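Local coordinates for metallophosphoesterase TT1561-like domain-containing protein (PDB 2YVT) that is of unconfirmed function but belongs to the calcineurin-like metallophosphoesterase superfamily and so probably hydrolyses phosphoester bonds with the help of bound metal ions, at residues 105-110 with 120-125. Residues are numbered along the deposited sequence; the frame is centred on the assembly and turned at random.
Sequences IFLRAA and IRVLHE
Val122 pushes its forked side chain from the strand 120-122 into a shallow hollow on the helix 103-112, where Ala110 is the low side and the larger Phe106 and Leu107 side chains rise beside it. The two methyls of the fork are the bump, and they divide the work. Val122 CG1, held anti to the backbone N (chi1 168°), reaches the rim of the Phe106 ring, where it lies 3.6 Å from Phe106 CE2 and near the ring plane, so the aromatic group offers an edge here and not a face. Val122 CG1 also approaches Leu107 CD2, more loosely at 4.2 Å. The other branch, Val122 CG2, rests on Ala110 CB, again at 3.6 Å. A small residue suits this place, consistent with the CA atoms of Ala110 and Val122 lying 6.6 Å apart. One turn earlier, Phe106 is long enough to span the wider gap, its ring extended away from the backbone N (chi1 -180°) to meet Val122 head-on from the helix side; beyond the contact it also touches Ile42 and Pro96. Leu107 bounds the hollow on an exposed flank, where the end of a leucine brings apolar surface nearer the strand. With an alanine at Val122, CG1 and CG2 would be lost, which is likely to leave a gap between the Phe106 edge, Leu107 CD2 and the Ala110 methyl. The axes of segment 105-110 and strand 120-122 run nearly antiparallel (157°), and Arg121 and Leu123 bond through their backbones to the parallel strand 91-95, making this the return half of a beta-alpha-beta crossover at the edge of a mixed sheet in the metallophosphoesterase fold.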
loop_
_atom_site.group_PDB
_atom_site.type_symbol
_atom_site.label_atom_id
_atom_site.label_comp_id
_atom_site.label_asym_id
_atom_site.label_seq_id
_atom_site.Cartn_x
_atom_site.Cartn_y
_atom_site.Cartn_z
ATOM N N ILE A 105 8.632 -5.308 -13.048
ATOM C CA ILE A 105 9.767 -5.702 -12.214
ATOM C C ILE A 105 9.314 -5.993 -10.774
ATOM O O ILE A 105 9.753 -6.964 -10.151
ATOM C CB ILE A 105 10.887 -4.636 -12.267
ATOM C CG1 ILE A 105 11.467 -4.610 -13.688
ATOM C CG2 ILE A 105 11.969 -4.910 -11.210
ATOM C CD1 ILE A 105 12.559 -3.582 -13.914
ATOM N N PHE A 106 8.418 -5.160 -10.254
ATOM C CA PHE A 106 7.871 -5.384 -8.932
ATOM C C PHE A 106 7.168 -6.747 -8.851
ATOM O O PHE A 106 7.370 -7.504 -7.903
ATOM C CB PHE A 106 6.892 -4.267 -8.561
ATOM C CG PHE A 106 6.299 -4.434 -7.209
ATOM C CD1 PHE A 106 7.020 -4.095 -6.074
ATOM C CD2 PHE A 106 5.026 -4.973 -7.067
ATOM C CE1 PHE A 106 6.465 -4.277 -4.800
ATOM C CE2 PHE A 106 4.477 -5.162 -5.815
ATOM C CZ PHE A 106 5.194 -4.819 -4.685
ATOM N N LEU A 107 6.351 -7.058 -9.853
ATOM C CA LEU A 107 5.620 -8.325 -9.843
ATOM C C LEU A 107 6.532 -9.530 -10.071
ATOM O O LEU A 107 6.285 -10.602 -9.524
ATOM C CB LEU A 107 4.467 -8.304 -10.846
ATOM C CG LEU A 107 3.365 -7.301 -10.489
ATOM C CD1 LEU A 107 2.264 -7.321 -11.545
ATOM C CD2 LEU A 107 2.791 -7.521 -9.094
ATOM N N ARG A 108 7.600 -9.345 -10.842
ATOM C CA ARG A 108 8.589 -10.407 -10.976
ATOM C C ARG A 108 9.247 -10.713 -9.628
ATOM O O ARG A 108 9.434 -11.878 -9.278
ATOM C CB ARG A 108 9.628 -10.065 -12.047
ATOM C CG ARG A 108 10.756 -11.079 -12.143
ATOM C CD ARG A 108 10.303 -12.431 -12.670
ATOM N NE ARG A 108 11.357 -13.429 -12.476
ATOM C CZ ARG A 108 11.306 -14.675 -12.929
ATOM N NH1 ARG A 108 10.269 -15.089 -13.643
ATOM N NH2 ARG A 108 12.309 -15.517 -12.681
ATOM N N ALA A 109 9.577 -9.670 -8.868
ATOM C CA ALA A 109 10.130 -9.855 -7.529
ATOM C C ALA A 109 9.138 -10.579 -6.616
ATOM O O ALA A 109 9.524 -11.484 -5.873
ATOM C CB ALA A 109 10.559 -8.513 -6.925
ATOM N N ALA A 110 7.864 -10.200 -6.701
ATOM C CA ALA A 110 6.807 -10.862 -5.933
ATOM C C ALA A 110 6.729 -12.343 -6.290
ATOM O O ALA A 110 6.685 -13.208 -5.404
ATOM C CB ALA A 110 5.476 -10.194 -6.191
ATOM N N ILE A 120 3.816 -14.353 2.131
ATOM C CA ILE A 120 3.600 -13.059 1.468
ATOM C C ILE A 120 2.664 -13.183 0.270
ATOM O O ILE A 120 2.827 -14.071 -0.573
ATOM C CB ILE A 120 4.937 -12.432 0.992
ATOM C CG1 ILE A 120 5.879 -12.190 2.176
ATOM C CG2 ILE A 120 4.685 -11.134 0.204
ATOM C CD1 ILE A 120 7.250 -11.695 1.756
ATOM N N ARG A 121 1.697 -12.271 0.194
ATOM C CA ARG A 121 0.870 -12.113 -0.989
ATOM C C ARG A 121 0.840 -10.648 -1.384
ATOM O O ARG A 121 0.458 -9.802 -0.586
ATOM C CB ARG A 121 -0.542 -12.604 -0.698
ATOM C CG ARG A 121 -1.504 -12.403 -1.842
ATOM C CD ARG A 121 -2.807 -13.112 -1.577
ATOM N NE ARG A 121 -2.795 -14.504 -2.029
ATOM C CZ ARG A 121 -3.302 -14.916 -3.188
ATOM N NH1 ARG A 121 -3.862 -14.047 -4.023
ATOM N NH2 ARG A 121 -3.245 -16.199 -3.516
ATOM N N VAL A 122 1.257 -10.354 -2.611
ATOM C CA VAL A 122 1.123 -9.009 -3.156
ATOM C C VAL A 122 -0.286 -8.854 -3.720
ATOM O O VAL A 122 -0.751 -9.702 -4.492
ATOM C CB VAL A 122 2.184 -8.723 -4.255
ATOM C CG1 VAL A 122 1.843 -7.453 -5.017
ATOM C CG2 VAL A 122 3.570 -8.622 -3.636
ATOM N N LEU A 123 -0.965 -7.782 -3.311
ATOM C CA LEU A 123 -2.302 -7.476 -3.808
ATOM C C LEU A 123 -2.257 -6.181 -4.583
ATOM O O LEU A 123 -2.024 -5.110 -4.023
ATOM C CB LEU A 123 -3.307 -7.359 -2.658
ATOM C CG LEU A 123 -3.550 -8.611 -1.826
ATOM C CD1 LEU A 123 -4.538 -8.282 -0.728
ATOM C CD2 LEU A 123 -4.056 -9.756 -2.686
ATOM N N HIS A 124 -2.444 -6.293 -5.887
ATOM C CA HIS A 124 -2.513 -5.120 -6.734
ATOM C C HIS A 124 -3.436 -5.411 -7.902
ATOM O O HIS A 124 -3.142 -6.275 -8.735
ATOM C CB HIS A 124 -1.125 -4.693 -7.230
ATOM C CG HIS A 124 -1.163 -3.485 -8.113
ATOM N ND1 HIS A 124 -1.681 -2.276 -7.692
ATOM C CD2 HIS A 124 -0.782 -3.303 -9.399
ATOM C CE1 HIS A 124 -1.601 -1.398 -8.675
ATOM N NE2 HIS A 124 -1.069 -1.998 -9.727
ATOM N N GLU A 125 -4.559 -4.693 -7.943
ATOM C CA GLU A 125 -5.638 -4.973 -8.903
ATOM C C GLU A 125 -6.148 -6.406 -8.723
ATOM O O GLU A 125 -6.477 -7.102 -9.688
ATOM C CB GLU A 125 -5.182 -4.736 -10.343
ATOM C CG GLU A 125 -4.467 -3.418 -10.548
ATOM C CD GLU A 125 -4.040 -3.223 -11.967
ATOM O OE1 GLU A 125 -4.919 -3.245 -12.840
ATOM O OE2 GLU A 125 -2.828 -3.066 -12.211
#